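Local coordinates for manganese-binding protein (Chlamydia trachomatis, PDB 6NSI), which binds iron, manganese and nickel ions, with a preference for ferrous iron, and delivers them to the membrane permease of an ABC transporter for import, at residues C89-L93 with S172-R176; D147-A151 with R176-S180. One frame throughout, in Å; residues are numbered along the deposited sequence.

Overall arrangement
Both contacts hold the short helix 172-178 of a metal-binding solute-binding protein, and they share Arg176, whose side chain works in contact 1 alone. Contact 1 ties this helix to a loop, residues 89-93, that precedes strand 94-95; contact 2 sets its last turn on the long helix 129-154. Each is partly buried, with centres 11 Å from one another and 11 and 14 Å from the chain centre. In contact 1, side chains of the helix bond to loop backbone atoms, with the Tyr173 side chain about 10 Å from the bound Fe(III); in contact 2, one carboxylate takes a salt bridge and a tyrosine. Between them, Thr175 O and Ser180 OG, 2.7 Å apart, probably hydrogen-bond.

Contact 1. Residues C89-L93 with S172-R176; sequences CFDLL and SYFTR
Arg176 and Tyr173, one turn apart on helix 172-178, grip the backbone of the loop 89-93, extended from Phe90 on, a loop-on-helix contact in this cluster 9 solute-binding protein. Arg176 NH1 donates to Asp91 O at 3.0 Å (152°), with a weak second bond from NH2 to Asp91 O at 3.4 Å; chi1 and chi2 in t and chi3 in p bring the guanidinium there. Leu93 N donates to Tyr173 OH at 2.9 Å (165°), and that hydroxyl also bonds Asp100 O, two residues before the iron ligand His102. Leu93 CA lies 7.6 Å from Tyr173 CA. Phi/psi run from -150/167 at Phe90 to -98/158 at Leu93. Leu93 (chi1 m, chi2 t) packs against both helix side chains: its CG lies over a guanidinium face, and CD1 makes a CH-pi contact 3.7 Å from the Tyr173 ring centroid. The Phe90 ring meets Tyr173 obliquely, planes at 63°, Phe90 CE2 lying 3.9 Å from Tyr173 CE2.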
loop_
_atom_site.group_PDB
_atom_site.type_symbol
_atom_site.label_atom_id
_atom_site.label_comp_id
_atom_site.label_asym_id
_atom_site.label_seq_id
_atom_site.Cartn_x
_atom_site.Cartn_y
_atom_site.Cartn_z
ATOM N N CYS A 89 13.181 -10.021 4.269
ATOM C CA CYS A 89 12.359 -9.328 5.254
ATOM C C CYS A 89 10.891 -9.692 5.097
ATOM O O CYS A 89 10.131 -9.664 6.074
ATOM C CB CYS A 89 12.537 -7.810 5.127
ATOM S SG CYS A 89 14.166 -7.170 5.631
ATOM N N PHE A 90 10.472 -10.029 3.879
ATOM C CA PHE A 90 9.101 -10.443 3.634
ATOM C C PHE A 90 9.085 -11.427 2.476
ATOM O O PHE A 90 10.071 -11.596 1.752
ATOM C CB PHE A 90 8.185 -9.241 3.349
ATOM C CG PHE A 90 8.306 -8.690 1.950
ATOM C CD1 PHE A 90 9.429 -7.986 1.561
ATOM C CD2 PHE A 90 7.278 -8.861 1.030
ATOM C CE1 PHE A 90 9.547 -7.476 0.281
ATOM C CE2 PHE A 90 7.379 -8.349 -0.257
ATOM C CZ PHE A 90 8.514 -7.651 -0.632
ATOM N N ASP A 91 7.947 -12.086 2.316
ATOM C CA ASP A 91 7.710 -12.988 1.201
ATOM C C ASP A 91 6.919 -12.229 0.145
ATOM O O ASP A 91 5.787 -11.810 0.402
ATOM C CB ASP A 91 6.955 -14.238 1.659
ATOM C CG ASP A 91 7.771 -15.099 2.628
ATOM O OD1 ASP A 91 9.023 -15.089 2.541
ATOM O OD2 ASP A 91 7.154 -15.782 3.475
ATOM N N LEU A 92 7.527 -12.039 -1.023
ATOM C CA LEU A 92 6.879 -11.357 -2.137
ATOM C C LEU A 92 5.609 -12.078 -2.570
ATOM O O LEU A 92 5.598 -13.299 -2.728
ATOM C CB LEU A 92 7.845 -11.275 -3.319
ATOM C CG LEU A 92 7.456 -10.448 -4.540
ATOM C CD1 LEU A 92 7.193 -9.020 -4.124
ATOM C CD2 LEU A 92 8.572 -10.499 -5.581
ATOM N N LEU A 93 4.540 -11.320 -2.778
ATOM C CA LEU A 93 3.357 -11.859 -3.425
ATOM C C LEU A 93 3.384 -11.492 -4.899
ATOM O O LEU A 93 4.054 -10.542 -5.313
ATOM C CB LEU A 93 2.075 -11.340 -2.768
ATOM C CG LEU A 93 1.966 -11.714 -1.290
ATOM C CD1 LEU A 93 0.771 -11.037 -0.626
ATOM C CD2 LEU A 93 1.910 -13.228 -1.133
ATOM N N SER A 172 -3.618 -7.495 -0.778
ATOM C CA SER A 172 -3.213 -8.880 -0.546
ATOM C C SER A 172 -2.289 -9.008 0.666
ATOM O O SER A 172 -2.437 -9.941 1.468
ATOM C CB SER A 172 -2.553 -9.465 -1.797
ATOM O OG SER A 172 -3.538 -9.819 -2.756
ATOM N N TYR A 173 -1.314 -8.103 0.816
ATOM C CA TYR A 173 -0.439 -8.172 1.991
ATOM C C TYR A 173 -1.220 -7.928 3.277
ATOM O O TYR A 173 -1.038 -8.636 4.276
ATOM C CB TYR A 173 0.704 -7.164 1.863
ATOM C CG TYR A 173 1.656 -7.505 0.745
ATOM C CD1 TYR A 173 1.531 -6.902 -0.504
ATOM C CD2 TYR A 173 2.672 -8.427 0.935
ATOM C CE1 TYR A 173 2.402 -7.206 -1.533
ATOM C CE2 TYR A 173 3.540 -8.750 -0.085
ATOM C CZ TYR A 173 3.411 -8.136 -1.316
ATOM O OH TYR A 173 4.281 -8.452 -2.337
ATOM N N PHE A 174 -2.059 -6.890 3.271
ATOM C CA PHE A 174 -2.970 -6.598 4.369
ATOM C C PHE A 174 -3.764 -7.837 4.771
ATOM O O PHE A 174 -3.868 -8.181 5.958
ATOM C CB PHE A 174 -3.898 -5.456 3.903
ATOM C CG PHE A 174 -4.894 -4.987 4.925
ATOM C CD1 PHE A 174 -6.133 -5.626 5.069
ATOM C CD2 PHE A 174 -4.620 -3.870 5.701
ATOM C CE1 PHE A 174 -7.047 -5.183 5.992
ATOM C CE2 PHE A 174 -5.530 -3.414 6.633
ATOM C CZ PHE A 174 -6.755 -4.063 6.773
ATOM N N THR A 175 -4.352 -8.507 3.779
ATOM C CA THR A 175 -5.227 -9.645 4.032
ATOM C C THR A 175 -4.452 -10.820 4.617
ATOM O O THR A 175 -4.925 -11.495 5.539
ATOM C CB THR A 175 -5.892 -10.062 2.719
ATOM O OG1 THR A 175 -6.738 -8.994 2.230
ATOM C CG2 THR A 175 -6.686 -11.357 2.910
ATOM N N ARG A 176 -3.278 -11.101 4.052
ATOM C CA ARG A 176 -2.439 -12.195 4.533
ATOM C C ARG A 176 -1.995 -11.962 5.981
ATOM O O ARG A 176 -1.992 -12.894 6.796
ATOM C CB ARG A 176 -1.229 -12.349 3.598
ATOM C CG ARG A 176 -0.410 -13.648 3.782
ATOM C CD ARG A 176 0.866 -13.658 2.902
ATOM N NE ARG A 176 1.765 -12.541 3.215
ATOM C CZ ARG A 176 2.973 -12.342 2.665
ATOM N NH1 ARG A 176 3.448 -13.187 1.746
ATOM N NH2 ARG A 176 3.718 -11.293 3.036
#

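Contact 2. Residues D147-A151 with R176-S180; sequences DRWAA and RRYLS
Tyr178 extends its ring from the last turn of helix 172-178 across Ala150 and Ala151 of helix 129-154, its CE1 3.9 Å from Ala150 CB and its CD1 3.8 Å from Ala151 CA. The small alanines let the backbones come close: Ala151 CA and Tyr178 CA, the nearest pair, are 5.5 Å apart. This is a helix-to-helix contact in a solute-binding protein of the cluster 9 family, where the short helix rests on a long one. Segment 147-151 is regular helix, with Ala151 N bonded to Asp147 O at 2.9 Å. On the partner, phi/psi drift from -75/-52 at Arg177 to -102/-21 at Tyr178 and -109/-4 at Leu179 as the chain leaves the helix.

Beyond the ring, Asp147 (chi1 t) gathers the polar partners. Its OD1 accepts from Tyr178 OH at 2.6 Å, near the ring plane, and from Arg177 NE at 3.1 Å (148°), while its OD2 takes Arg177 NH2 at 3.0 Å (157°). The last two form a two-pronged salt bridge, reached by an Arg177 chain with chi1 to chi3 all t. Tyr178 OH also bonds Met107 N, so this end of the ring is tied to the start of helix 107-124 as well. Phe270 of helix 266-280 touches both Ala150 and Tyr178, and Phe174 meets the Tyr178 ring edge-to-face. Past the Ala151 end, one water bridges the two backbones, donating to Ala151 O at 2.9 Å and to Tyr178 O at 2.8 Å.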
loop_
_atom_site.group_PDB
_atom_site.type_symbol
_atom_site.label_atom_id
_atom_site.label_comp_id
_atom_site.label_asym_id
_atom_site.label_seq_id
_atom_site.Cartn_x
_atom_site.Cartn_y
_atom_site.Cartn_z
ATOM N N ASP A 147 0.906 -1.251 14.255
ATOM C CA ASP A 147 0.710 -2.609 13.752
ATOM C C ASP A 147 -0.035 -3.482 14.762
ATOM O O ASP A 147 -0.954 -4.224 14.392
ATOM C CB ASP A 147 2.068 -3.217 13.383
ATOM C CG ASP A 147 1.955 -4.641 12.895
ATOM O OD1 ASP A 147 1.353 -4.863 11.814
ATOM O OD2 ASP A 147 2.444 -5.542 13.603
ATOM N N ARG A 148 0.357 -3.414 16.040
ATOM C CA ARG A 148 -0.363 -4.143 17.081
ATOM C C ARG A 148 -1.818 -3.704 17.144
ATOM O O ARG A 148 -2.723 -4.541 17.264
ATOM C CB ARG A 148 0.305 -3.925 18.449
ATOM C CG ARG A 148 1.565 -4.745 18.695
ATOM C CD ARG A 148 2.005 -4.713 20.175
ATOM N NE ARG A 148 2.264 -3.358 20.663
ATOM C CZ ARG A 148 3.398 -2.682 20.466
ATOM N NH1 ARG A 148 4.399 -3.224 19.777
ATOM N NH2 ARG A 148 3.529 -1.450 20.951
ATOM N N TRP A 149 -2.056 -2.386 17.103
ATOM C CA TRP A 149 -3.418 -1.859 17.125
ATOM C C TRP A 149 -4.243 -2.395 15.958
ATOM O O TRP A 149 -5.409 -2.771 16.132
ATOM C CB TRP A 149 -3.390 -0.330 17.090
ATOM C CG TRP A 149 -4.743 0.270 16.805
ATOM C CD1 TRP A 149 -5.773 0.440 17.692
ATOM C CD2 TRP A 149 -5.219 0.757 15.542
ATOM N NE1 TRP A 149 -6.851 1.018 17.064
ATOM C CE2 TRP A 149 -6.541 1.220 15.743
ATOM C CE3 TRP A 149 -4.652 0.854 14.264
ATOM C CZ2 TRP A 149 -7.316 1.766 14.706
ATOM C CZ3 TRP A 149 -5.410 1.407 13.235
ATOM C CH2 TRP A 149 -6.734 1.856 13.463
ATOM N N ALA A 150 -3.657 -2.424 14.759
ATOM C CA ALA A 150 -4.377 -2.926 13.584
ATOM C C ALA A 150 -4.718 -4.402 13.746
ATOM O O ALA A 150 -5.866 -4.818 13.539
ATOM C CB ALA A 150 -3.542 -2.700 12.319
ATOM N N ALA A 151 -3.723 -5.208 14.141
ATOM C CA ALA A 151 -3.944 -6.641 14.278
ATOM C C ALA A 151 -5.022 -6.921 15.312
ATOM O O ALA A 151 -5.895 -7.766 15.097
ATOM C CB ALA A 151 -2.634 -7.333 14.647
ATOM N N ARG A 176 -3.278 -11.101 4.052
ATOM C CA ARG A 176 -2.439 -12.195 4.533
ATOM C C ARG A 176 -1.995 -11.962 5.981
ATOM O O ARG A 176 -1.992 -12.894 6.796
ATOM C CB ARG A 176 -1.229 -12.349 3.598
ATOM C CG ARG A 176 -0.410 -13.648 3.782
ATOM C CD ARG A 176 0.866 -13.658 2.902
ATOM N NE ARG A 176 1.765 -12.541 3.215
ATOM C CZ ARG A 176 2.973 -12.342 2.665
ATOM N NH1 ARG A 176 3.448 -13.187 1.746
ATOM N NH2 ARG A 176 3.718 -11.293 3.036
ATOM N N ARG A 177 -1.633 -10.720 6.325
ATOM C CA ARG A 177 -1.187 -10.426 7.684
ATOM C C ARG A 177 -2.344 -10.382 8.677
ATOM O O ARG A 177 -2.291 -11.036 9.722
ATOM C CB ARG A 177 -0.420 -9.099 7.743
ATOM C CG ARG A 177 -0.028 -8.757 9.214
ATOM C CD ARG A 177 1.171 -7.845 9.318
ATOM N NE ARG A 177 1.683 -7.683 10.685
ATOM C CZ ARG A 177 2.628 -8.455 11.233
ATOM N NH1 ARG A 177 3.155 -9.469 10.548
ATOM N NH2 ARG A 177 3.062 -8.221 12.473
ATOM N N TYR A 178 -3.386 -9.596 8.382
ATOM C CA TYR A 178 -4.355 -9.191 9.400
ATOM C C TYR A 178 -5.661 -9.957 9.367
ATOM O O TYR A 178 -6.403 -9.915 10.353
ATOM C CB TYR A 178 -4.716 -7.707 9.255
ATOM C CG TYR A 178 -3.549 -6.777 9.434
ATOM C CD1 TYR A 178 -2.861 -6.717 10.645
ATOM C CD2 TYR A 178 -3.129 -5.967 8.384
ATOM C CE1 TYR A 178 -1.780 -5.865 10.807
ATOM C CE2 TYR A 178 -2.063 -5.111 8.530
ATOM C CZ TYR A 178 -1.391 -5.053 9.745
ATOM O OH TYR A 178 -0.315 -4.192 9.871
ATOM N N LEU A 179 -5.999 -10.582 8.248
ATOM C CA LEU A 179 -7.297 -11.217 8.091
ATOM C C LEU A 179 -7.206 -12.733 8.101
ATOM O O LEU A 179 -8.246 -13.409 8.058
ATOM C CB LEU A 179 -7.967 -10.736 6.788
ATOM C CG LEU A 179 -8.387 -9.257 6.748
ATOM C CD1 LEU A 179 -9.117 -8.919 5.442
ATOM C CD2 LEU A 179 -9.231 -8.864 7.951
ATOM N N SER A 180 -5.997 -13.284 8.165
ATOM C CA SER A 180 -5.774 -14.703 7.954
ATOM C C SER A 180 -5.054 -15.315 9.142
ATOM O O SER A 180 -4.305 -14.640 9.849
ATOM C CB SER A 180 -4.958 -14.940 6.691
ATOM O OG SER A 180 -5.466 -14.115 5.636
HETATM O O HOH W 1 -5.178 -9.373 12.759
#